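336aa long hypothetical dTDP-glucose 4,6-dehydratase (Pyrococcus horikoshii, PDB 2HUN) probably acts as an NAD-dependent dTDP-glucose 4,6-dehydratase, binding the dinucleotide in a Rossmann-type domain. Local coordinates at residues A[21-24]-A[29-32]. Numbering follows the deposited sequence.
Sequences RYIL and DWEV
The six-membered half of the W30 indole receives I23 obliquely, by two carbons: CG2 of I23 lies 3.9 Å from CE3 of W30, and CD1 of I23 lies 4.0 Å from CZ3 of W30. H27 stacks its ring on the indole, and L231 and L232 of helix 220-233 also touch the W30 side chain, as do M4 and L6. On I23, CG2 stands anti to the backbone N (chi1 of CG1 -84°), which turns this methyl toward segment 29-32, where it touches both the indole and V32, CG2 of V32 lying 4.0 Å from it. The two aliphatic side chains cross at about a right angle. No hydrogen bond links the segments, and all four touching residues are buried. Helix 14-26 and strand 31-36 follow strand 5-9 in the first beta-alpha-beta unit of the Rossmann fold, and the contact joins the last turn of that helix to the start of the strand it leads into. Pairing of E31 with M4 and L6 through backbone hydrogen bonds places the strand beside 5-9. With CD1 of L24 anti to CA (chi2 176°), the other methyl, CD2, is the one turned toward the strand, meeting CG2 of V32 at 3.9 Å and the carbonyl O of W30 at 3.9 Å.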
ATOM      1  N   ARG A  21      18.906  21.403  -8.313  1.00 27.70           N
ATOM      2  CA  ARG A  21      19.691  22.636  -8.239  1.00 29.58           C
ATOM      3  C   ARG A  21      20.510  22.649  -6.942  1.00 30.87           C
ATOM      4  O   ARG A  21      21.705  22.962  -6.938  1.00 29.38           O
ATOM      5  CB  ARG A  21      18.766  23.861  -8.284  1.00 31.39           C
ATOM      6  CG  ARG A  21      19.501  25.193  -8.463  1.00 36.46           C
ATOM      7  CD  ARG A  21      18.520  26.334  -8.728  1.00 39.02           C
ATOM      8  NE  ARG A  21      17.675  26.088  -9.899  1.00 38.82           N
ATOM      9  CZ  ARG A  21      18.020  26.377 -11.155  1.00 41.99           C
ATOM     10  NH1 ARG A  21      19.198  26.928 -11.420  1.00 41.87           N
ATOM     11  NH2 ARG A  21      17.182  26.112 -12.152  1.00 41.06           N
ATOM     12  N   TYR A  22      19.852  22.303  -5.841  1.00 29.43           N
ATOM     13  CA  TYR A  22      20.506  22.258  -4.536  1.00 30.20           C
ATOM     14  C   TYR A  22      21.677  21.266  -4.551  1.00 30.21           C
ATOM     15  O   TYR A  22      22.803  21.599  -4.182  1.00 29.69           O
ATOM     16  CB  TYR A  22      19.491  21.833  -3.472  1.00 28.52           C
ATOM     17  CG  TYR A  22      20.077  21.647  -2.096  1.00 29.34           C
ATOM     18  CD1 TYR A  22      20.176  22.717  -1.212  1.00 27.90           C
ATOM     19  CD2 TYR A  22      20.527  20.391  -1.673  1.00 28.63           C
ATOM     20  CE1 TYR A  22      20.710  22.544   0.071  1.00 29.04           C
ATOM     21  CE2 TYR A  22      21.061  20.208  -0.399  1.00 28.36           C
ATOM     22  CZ  TYR A  22      21.148  21.287   0.465  1.00 29.25           C
ATOM     23  OH  TYR A  22      21.674  21.115   1.723  1.00 32.90           O
ATOM     24  N   ILE A  23      21.401  20.041  -4.977  1.00 31.94           N
ATOM     25  CA  ILE A  23      22.422  19.003  -5.025  1.00 34.33           C
ATOM     26  C   ILE A  23      23.660  19.376  -5.842  1.00 35.08           C
ATOM     27  O   ILE A  23      24.786  19.223  -5.368  1.00 36.34           O
ATOM     28  CB  ILE A  23      21.823  17.678  -5.559  1.00 35.06           C
ATOM     29  CG1 ILE A  23      21.166  16.918  -4.403  1.00 36.92           C
ATOM     30  CG2 ILE A  23      22.887  16.844  -6.257  1.00 37.42           C
ATOM     31  CD1 ILE A  23      22.051  16.780  -3.162  1.00 35.04           C
ATOM     32  N   LEU A  24      23.457  19.863  -7.063  1.00 35.25           N
ATOM     33  CA  LEU A  24      24.585  20.241  -7.911  1.00 35.85           C
ATOM     34  C   LEU A  24      25.333  21.442  -7.347  1.00 36.86           C
ATOM     35  O   LEU A  24      26.533  21.594  -7.564  1.00 37.73           O
ATOM     36  CB  LEU A  24      24.106  20.545  -9.336  1.00 33.35           C
ATOM     37  CG  LEU A  24      23.578  19.333 -10.106  1.00 33.65           C
ATOM     38  CD1 LEU A  24      23.053  19.762 -11.467  1.00 33.43           C
ATOM     39  CD2 LEU A  24      24.692  18.310 -10.256  1.00 32.92           C
ATOM     40  N   ASP A  29      31.362  17.652  -7.177  1.00 38.89           N
ATOM     41  CA  ASP A  29      31.705  16.428  -7.898  1.00 39.81           C
ATOM     42  C   ASP A  29      30.589  15.425  -8.139  1.00 39.38           C
ATOM     43  O   ASP A  29      30.820  14.361  -8.719  1.00 40.86           O
ATOM     44  CB  ASP A  29      32.868  15.723  -7.199  1.00 42.24           C
ATOM     45  CG  ASP A  29      34.183  16.451  -7.391  1.00 45.19           C
ATOM     46  OD1 ASP A  29      34.546  16.715  -8.557  1.00 46.44           O
ATOM     47  OD2 ASP A  29      34.855  16.758  -6.388  1.00 49.25           O
ATOM     48  N   TRP A  30      29.380  15.753  -7.705  1.00 37.23           N
ATOM     49  CA  TRP A  30      28.253  14.854  -7.908  1.00 35.05           C
ATOM     50  C   TRP A  30      27.689  15.034  -9.310  1.00 32.94           C
ATOM     51  O   TRP A  30      27.909  16.060  -9.951  1.00 33.02           O
ATOM     52  CB  TRP A  30      27.161  15.133  -6.877  1.00 33.31           C
ATOM     53  CG  TRP A  30      27.448  14.607  -5.505  1.00 34.02           C
ATOM     54  CD1 TRP A  30      28.669  14.508  -4.895  1.00 32.90           C
ATOM     55  CD2 TRP A  30      26.480  14.194  -4.534  1.00 34.70           C
ATOM     56  NE1 TRP A  30      28.519  14.063  -3.602  1.00 33.98           N
ATOM     57  CE2 TRP A  30      27.186  13.862  -3.354  1.00 34.66           C
ATOM     58  CE3 TRP A  30      25.085  14.074  -4.545  1.00 34.13           C
ATOM     59  CZ2 TRP A  30      26.540  13.420  -2.192  1.00 34.35           C
ATOM     60  CZ3 TRP A  30      24.441  13.635  -3.388  1.00 35.25           C
ATOM     61  CH2 TRP A  30      25.173  13.313  -2.228  1.00 33.03           C
ATOM     62  N   GLU A  31      26.965  14.027  -9.782  1.00 31.83           N
ATOM     63  CA  GLU A  31      26.353  14.070 -11.102  1.00 32.46           C
ATOM     64  C   GLU A  31      24.885  13.678 -11.011  1.00 31.13           C
ATOM     65  O   GLU A  31      24.498  12.857 -10.178  1.00 29.58           O
ATOM     66  CB  GLU A  31      27.072  13.121 -12.056  1.00 34.42           C
ATOM     67  CG  GLU A  31      28.482  13.542 -12.416  1.00 40.33           C
ATOM     68  CD  GLU A  31      29.158  12.536 -13.324  1.00 43.65           C
ATOM     69  OE1 GLU A  31      28.583  12.213 -14.383  1.00 45.56           O
ATOM     70  OE2 GLU A  31      30.262  12.065 -12.978  1.00 48.45           O
ATOM     71  N   VAL A  32      24.069  14.257 -11.880  1.00 29.18           N
ATOM     72  CA  VAL A  32      22.651  13.968 -11.878  1.00 27.05           C
ATOM     73  C   VAL A  32      22.079  13.599 -13.242  1.00 28.28           C
ATOM     74  O   VAL A  32      22.371  14.234 -14.254  1.00 29.34           O
ATOM     75  CB  VAL A  32      21.852  15.171 -11.348  1.00 26.67           C
ATOM     76  CG1 VAL A  32      20.367  14.964 -11.615  1.00 25.23           C
ATOM     77  CG2 VAL A  32      22.112  15.353  -9.854  1.00 23.95           C
TER